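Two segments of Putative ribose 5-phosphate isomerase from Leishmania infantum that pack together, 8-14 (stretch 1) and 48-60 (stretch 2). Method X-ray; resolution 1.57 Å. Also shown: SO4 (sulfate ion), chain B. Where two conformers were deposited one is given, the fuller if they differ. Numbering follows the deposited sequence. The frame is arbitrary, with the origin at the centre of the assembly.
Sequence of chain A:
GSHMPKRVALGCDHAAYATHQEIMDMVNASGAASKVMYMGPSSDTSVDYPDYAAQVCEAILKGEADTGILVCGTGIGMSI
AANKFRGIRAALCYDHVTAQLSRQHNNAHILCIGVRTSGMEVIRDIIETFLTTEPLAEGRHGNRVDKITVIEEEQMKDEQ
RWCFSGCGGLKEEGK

Stretch 1 8-14: VALGCDH
Stretch 2 (48-60) DYPDYAAQVCEAI

A β-strand, residues 8-12, lies against an α-helix that runs through residues 50-60, and the two chain directions are nearly antiparallel: the axes make an angle of 171° and approach to 7.2 Å. The strand is extended, with phi between about -100° and -160° and psi between about 120° and 170°; the helix keeps phi near -60° and psi near -40°. Helical hydrogen bonds repeat from i+4 to i, among them Ala53 N to Tyr49 O at 2.9 Å and Ile60 N to Val56 O at 3.0 Å. The register follows from the opposed directions. CA of Ala9 lies 5.8 Å from CA of Val56, CA of Gly11 5.6 Å from CA of Tyr52, and CA of Asp13 5.0 Å from CA of Tyr49, so two residues of strand advance against three or four of helix, roughly one turn.

No direct hydrogen bond joins the two stretches, which bury 351 Å² between them, and Val56 and Ala9 contribute most. Strand alternation turns the CB of Ala9 toward the helix and those of Val8 and Leu10 away from it. Val56, Tyr52 and Ala59 answer with CA-to-CB bonds toward the strand. Val56 adopts the t rotamer (chi1 170°), which sets its CG1 4.0 Å from Ala9 CB and its CG2 3.6 Å from Gly11 N. A β-branched residue suits this place because its two methyls reach neighbouring points along the strand. One turn on, Ala59 CB meets Ala9 CB at 4.3 Å; two small methyl side chains fit this close approach and add to the apolar contact.

Gly11 makes room for the valine. A CB here would point toward the helix and lie only 2.8 Å from Val56 CG2, a clash, and 3.3 Å from Tyr52 O. The absence of a side chain therefore lets the helix backbone come close. Beyond it, Tyr52 (chi1 -65°, m; chi2 -84°) brings its CG to 3.3 Å from Cys12 O, the carbonyl approaching the ring obliquely. Cys12 itself points its CB away, with chi1 64° (p); its backbone N and O are buried by the contact without a polar partner in the model.

At the start of the helix the chemistry becomes polar. Asp13, another major contributor, has its CA-to-CB bond sideways, chi1 70° (p) and chi2 3°. Its OD2 lies 3.7 Å from Tyr49 CB, at the edge of the tyrosine ring near its plane. A water molecule links the stretches: it donates to Asp13 OD2 at 2.7 Å and accepts from Tyr49 N at 2.9 Å. The carboxylate thus engages, through water, the backbone NH of Tyr49. Tyr49 has chi1 61° (p) and chi2 85°, and its ring leads away from the strand. Next to Asp13, His14 (chi1 48°, p; chi2 -77°) donates from NE2 to sulfate O2 at 2.8 Å, pairing an imidazole NH with an anionic oxygen.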

ATOM      1  N   VAL A   8      25.428   7.587   1.138  1.00 12.27           N
ATOM      2  CA  VAL A   8      24.388   6.543   1.371  1.00 12.25           C
ATOM      3  C   VAL A   8      25.069   5.182   1.418  1.00 12.50           C
ATOM      4  O   VAL A   8      25.757   4.754   0.445  1.00 14.50           O
ATOM      5  CB  VAL A   8      23.326   6.603   0.275  1.00 12.84           C
ATOM      6  CG1 VAL A   8      22.325   5.439   0.526  1.00 14.02           C
ATOM      7  CG2 VAL A   8      22.657   7.980   0.200  1.00 12.47           C
ATOM      8  N   ALA A   9      24.831   4.425   2.465  1.00 12.20           N
ATOM      9  CA  ALA A   9      25.174   3.031   2.534  1.00 12.31           C
ATOM     10  C   ALA A   9      23.918   2.177   2.249  1.00 13.84           C
ATOM     11  O   ALA A   9      22.929   2.318   2.955  1.00 13.30           O
ATOM     12  CB  ALA A   9      25.721   2.684   3.918  1.00 12.91           C
ATOM     13  N   LEU A  10      24.042   1.313   1.278  1.00 12.69           N
ATOM     14  CA  LEU A  10      22.932   0.449   0.836  1.00 12.79           C
ATOM     15  C   LEU A  10      23.283  -0.965   1.224  1.00 12.24           C
ATOM     16  O   LEU A  10      24.303  -1.508   0.734  1.00 12.46           O
ATOM     17  CB  LEU A  10      22.730   0.523  -0.682  1.00 13.59           C
ATOM     18  CG  LEU A  10      21.790  -0.511  -1.271  1.00 16.04           C
ATOM     19  CD1 LEU A  10      20.365  -0.209  -0.845  1.00 17.66           C
ATOM     20  CD2 LEU A  10      21.819  -0.548  -2.810  1.00 19.84           C
ATOM     21  N   GLY A  11      22.471  -1.617   2.029  1.00 11.10           N
ATOM     22  CA  GLY A  11      22.672  -3.030   2.391  1.00 12.63           C
ATOM     23  C   GLY A  11      21.449  -3.843   2.060  1.00 14.06           C
ATOM     24  O   GLY A  11      20.318  -3.334   2.067  1.00 13.15           O
ATOM     25  N   CYS A  12      21.626  -5.097   1.808  1.00 11.99           N
ATOM     26  CA  CYS A  12      20.479  -5.919   1.553  0.50 12.16           C
ATOM     27  C   CYS A  12      20.868  -7.353   1.803  1.00 13.33           C
ATOM     28  O   CYS A  12      22.034  -7.679   2.032  1.00 15.27           O
ATOM     29  CB  CYS A  12      19.946  -5.724   0.121  0.50 10.60           C
ATOM     30  SG  CYS A  12      21.183  -6.285  -1.102  0.50 10.82           S
ATOM     31  N   ASP A  13      19.830  -8.201   1.828  1.00 12.61           N
ATOM     32  CA  ASP A  13      20.036  -9.655   1.834  1.00 12.26           C
ATOM     33  C   ASP A  13      19.852 -10.170   0.399  1.00 12.29           C
ATOM     34  O   ASP A  13      19.764  -9.379  -0.557  1.00 12.68           O
ATOM     35  CB  ASP A  13      19.226 -10.363   2.906  1.00 10.62           C
ATOM     36  CG  ASP A  13      17.707 -10.392   2.641  1.00 12.01           C
ATOM     37  OD1 ASP A  13      17.269  -9.912   1.584  1.00 11.80           O
ATOM     38  OD2 ASP A  13      17.015 -11.011   3.445  1.00 12.83           O
ATOM     39  N   HIS A  14      19.711 -11.452   0.247  1.00 12.40           N
ATOM     40  CA  HIS A  14      19.667 -12.056  -1.073  1.00 13.26           C
ATOM     41  C   HIS A  14      18.334 -11.734  -1.758  1.00 12.84           C
ATOM     42  O   HIS A  14      18.213 -11.867  -2.963  1.00 13.98           O
ATOM     43  CB  HIS A  14      19.778 -13.557  -0.979  1.00 13.42           C
ATOM     44  CG  HIS A  14      18.880 -14.138   0.002  1.00 13.22           C
ATOM     45  ND1 HIS A  14      19.132 -14.098   1.361  1.00 14.19           N
ATOM     46  CD2 HIS A  14      17.630 -14.647  -0.166  1.00 16.36           C
ATOM     47  CE1 HIS A  14      18.056 -14.563   1.983  1.00 17.13           C
ATOM     48  NE2 HIS A  14      17.151 -14.949   1.072  1.00 18.11           N
ATOM     49  N   ASP A  48      21.917 -13.763   5.723  1.00 13.01           N
ATOM     50  CA  ASP A  48      21.058 -13.369   6.844  1.00 12.04           C
ATOM     51  C   ASP A  48      21.002 -11.873   7.007  1.00 11.79           C
ATOM     52  O   ASP A  48      21.958 -11.227   7.308  1.00 11.99           O
ATOM     53  CB  ASP A  48      21.582 -14.046   8.091  1.00 12.45           C
ATOM     54  CG  ASP A  48      21.452 -15.563   8.028  1.00 14.18           C
ATOM     55  OD1 ASP A  48      20.585 -16.123   7.365  1.00 13.84           O
ATOM     56  OD2 ASP A  48      22.344 -16.184   8.696  1.00 16.67           O
ATOM     57  N   TYR A  49      19.796 -11.277   6.834  1.00 11.75           N
ATOM     58  CA  TYR A  49      19.687  -9.862   6.789  1.00 11.60           C
ATOM     59  C   TYR A  49      20.299  -9.134   8.011  1.00 11.01           C
ATOM     60  O   TYR A  49      20.804  -8.010   7.866  1.00 11.75           O
ATOM     61  CB  TYR A  49      18.177  -9.447   6.592  1.00 11.16           C
ATOM     62  CG  TYR A  49      17.264  -9.887   7.695  1.00 10.34           C
ATOM     63  CD1 TYR A  49      17.050  -9.181   8.885  1.00 11.62           C
ATOM     64  CD2 TYR A  49      16.495 -11.044   7.511  1.00 11.38           C
ATOM     65  CE1 TYR A  49      16.226  -9.621   9.855  1.00 11.73           C
ATOM     66  CE2 TYR A  49      15.640 -11.498   8.514  1.00 11.39           C
ATOM     67  CZ  TYR A  49      15.523 -10.817   9.720  1.00 11.16           C
ATOM     68  OH  TYR A  49      14.687 -11.300  10.744  1.00 12.03           O
ATOM     69  N   PRO A  50      20.228  -9.664   9.282  1.00  9.71           N
ATOM     70  CA  PRO A  50      20.848  -8.886  10.344  1.00 10.37           C
ATOM     71  C   PRO A  50      22.302  -8.575  10.164  1.00 10.61           C
ATOM     72  O   PRO A  50      22.766  -7.516  10.624  1.00 12.50           O
ATOM     73  CB  PRO A  50      20.616  -9.764  11.577  1.00 10.91           C
ATOM     74  CG  PRO A  50      19.393 -10.619  11.210  1.00 12.22           C
ATOM     75  CD  PRO A  50      19.613 -10.906   9.782  1.00 10.96           C
ATOM     76  N   ASP A  51      23.003  -9.461   9.484  1.00 10.77           N
ATOM     77  CA  ASP A  51      24.413  -9.190   9.278  1.00 13.01           C
ATOM     78  C   ASP A  51      24.671  -7.936   8.406  1.00 13.84           C
ATOM     79  O   ASP A  51      25.653  -7.196   8.646  1.00 15.50           O
ATOM     80  CB  ASP A  51      25.122 -10.383   8.675  1.00 13.40           C
ATOM     81  CG  ASP A  51      25.099 -11.665   9.580  1.00 12.60           C
ATOM     82  OD1 ASP A  51      25.219 -11.485  10.818  1.00 17.00           O
ATOM     83  OD2 ASP A  51      24.909 -12.790   9.054  1.00 15.47           O
ATOM     84  N   TYR A  52      23.834  -7.725   7.394  1.00 11.99           N
ATOM     85  CA  TYR A  52      23.949  -6.585   6.527  1.00 12.66           C
ATOM     86  C   TYR A  52      23.341  -5.321   7.113  1.00 11.42           C
ATOM     87  O   TYR A  52      23.890  -4.232   6.913  1.00 12.88           O
ATOM     88  CB  TYR A  52      23.344  -6.979   5.157  1.00 11.90           C
ATOM     89  CG  TYR A  52      24.186  -8.100   4.504  1.00 13.69           C
ATOM     90  CD1 TYR A  52      25.300  -7.809   3.790  1.00 17.12           C
ATOM     91  CD2 TYR A  52      23.905  -9.409   4.751  1.00 15.52           C
ATOM     92  CE1 TYR A  52      26.093  -8.823   3.299  1.00 18.29           C
ATOM     93  CE2 TYR A  52      24.717 -10.419   4.281  1.00 17.56           C
ATOM     94  CZ  TYR A  52      25.801 -10.101   3.579  1.00 19.73           C
ATOM     95  OH  TYR A  52      26.637 -11.085   3.097  1.00 21.77           O
ATOM     96  N   ALA A  53      22.271  -5.475   7.923  1.00 11.09           N
ATOM     97  CA  ALA A  53      21.831  -4.368   8.718  1.00 10.84           C
ATOM     98  C   ALA A  53      22.956  -3.796   9.554  1.00 11.37           C
ATOM     99  O   ALA A  53      23.205  -2.599   9.616  1.00 12.19           O
ATOM    100  CB  ALA A  53      20.710  -4.779   9.623  1.00 11.57           C
ATOM    101  N   ALA A  54      23.735  -4.718  10.183  1.00 11.58           N
ATOM    102  CA  ALA A  54      24.821  -4.283  11.062  1.00 13.45           C
ATOM    103  C   ALA A  54      25.896  -3.546  10.272  1.00 13.49           C
ATOM    104  O   ALA A  54      26.433  -2.517  10.764  1.00 13.16           O
ATOM    105  CB  ALA A  54      25.373  -5.499  11.790  1.00 13.34           C
ATOM    106  N   GLN A  55      26.264  -4.018   9.103  1.00 13.63           N
ATOM    107  CA  GLN A  55      27.209  -3.306   8.257  1.00 12.95           C
ATOM    108  C   GLN A  55      26.850  -1.879   7.998  1.00 13.73           C
ATOM    109  O   GLN A  55      27.649  -0.933   8.131  1.00 14.52           O
ATOM    110  CB  GLN A  55      27.547  -4.008   6.922  1.00 16.80           C
ATOM    111  CG  GLN A  55      28.260  -5.311   7.010  1.00 19.35           C
ATOM    112  CD  GLN A  55      28.780  -5.791   5.672  1.00 17.71           C
ATOM    113  OE1 GLN A  55      28.446  -6.916   5.266  1.00 30.19           O
ATOM    114  NE2 GLN A  55      29.617  -4.971   4.953  1.00 20.53           N
ATOM    115  N   VAL A  56      25.596  -1.652   7.633  1.00 11.57           N
ATOM    116  CA  VAL A  56      25.128  -0.305   7.286  1.00 11.30           C
ATOM    117  C   VAL A  56      25.090   0.570   8.576  1.00 11.64           C
ATOM    118  O   VAL A  56      25.486   1.764   8.599  1.00 11.94           O
ATOM    119  CB  VAL A  56      23.719  -0.375   6.641  1.00 11.42           C
ATOM    120  CG1 VAL A  56      23.120   0.980   6.496  1.00 12.29           C
ATOM    121  CG2 VAL A  56      23.854  -0.937   5.240  1.00 13.63           C
ATOM    122  N   CYS A  57      24.579   0.017   9.685  1.00 12.15           N
ATOM    123  CA  CYS A  57      24.508   0.738  10.971  1.00 10.97           C
ATOM    124  C   CYS A  57      25.907   1.200  11.386  1.00 11.86           C
ATOM    125  O   CYS A  57      26.129   2.318  11.786  1.00 12.77           O
ATOM    126  CB  CYS A  57      23.883  -0.110  12.088  1.00 11.17           C
ATOM    127  SG  CYS A  57      22.103  -0.301  11.806  1.00 13.76           S
ATOM    128  N   GLU A  58      26.863   0.245  11.242  1.00 11.69           N
ATOM    129  CA  GLU A  58      28.211   0.581  11.691  1.00 15.19           C
ATOM    130  C   GLU A  58      28.799   1.614  10.760  1.00 12.35           C
ATOM    131  O   GLU A  58      29.506   2.546  11.256  1.00 15.06           O
ATOM    132  CB  GLU A  58      29.101  -0.659  11.735  1.00 18.75           C
ATOM    133  CG  GLU A  58      29.054  -1.322  13.093  1.00 29.89           C
ATOM    134  CD  GLU A  58      29.548  -0.465  14.289  1.00 38.92           C
ATOM    135  OE1 GLU A  58      29.080  -0.754  15.429  1.00 51.62           O
ATOM    136  OE2 GLU A  58      30.396   0.476  14.108  1.00 55.43           O
ATOM    137  N   ALA A  59      28.554   1.587   9.453  1.00 12.34           N
ATOM    138  CA  ALA A  59      29.011   2.667   8.541  1.00 13.13           C
ATOM    139  C   ALA A  59      28.537   4.018   8.973  1.00 14.80           C
ATOM    140  O   ALA A  59      29.278   5.002   8.914  1.00 16.34           O
ATOM    141  CB  ALA A  59      28.615   2.386   7.107  1.00 14.58           C
ATOM    142  N   ILE A  60      27.268   4.119   9.345  1.00 12.44           N
ATOM    143  CA  ILE A  60      26.734   5.370   9.809  1.00 13.42           C
ATOM    144  C   ILE A  60      27.373   5.805  11.136  1.00 14.33           C
ATOM    145  O   ILE A  60      27.802   6.964  11.283  1.00 13.81           O
ATOM    146  CB  ILE A  60      25.214   5.294   9.937  1.00 12.27           C
ATOM    147  CG1 ILE A  60      24.599   5.118   8.541  1.00 14.49           C
ATOM    148  CG2 ILE A  60      24.637   6.486  10.616  1.00 13.95           C
ATOM    149  CD1 ILE A  60      23.158   4.660   8.531  1.00 14.23           C
TER
HETATM  150  S   SO4 B 201      13.898 -16.610   2.184  1.00 24.92           S
HETATM  151  O1  SO4 B 201      13.259 -17.888   1.680  1.00 28.21           O
HETATM  152  O2  SO4 B 201      14.519 -15.902   1.065  1.00 24.06           O
HETATM  153  O3  SO4 B 201      12.673 -15.839   2.766  1.00 27.23           O
HETATM  154  O4  SO4 B 201      14.870 -17.022   3.156  1.00 29.24           O
HETATM  155  O   HOH W   1      18.023 -12.826   5.210  1.00 11.56           O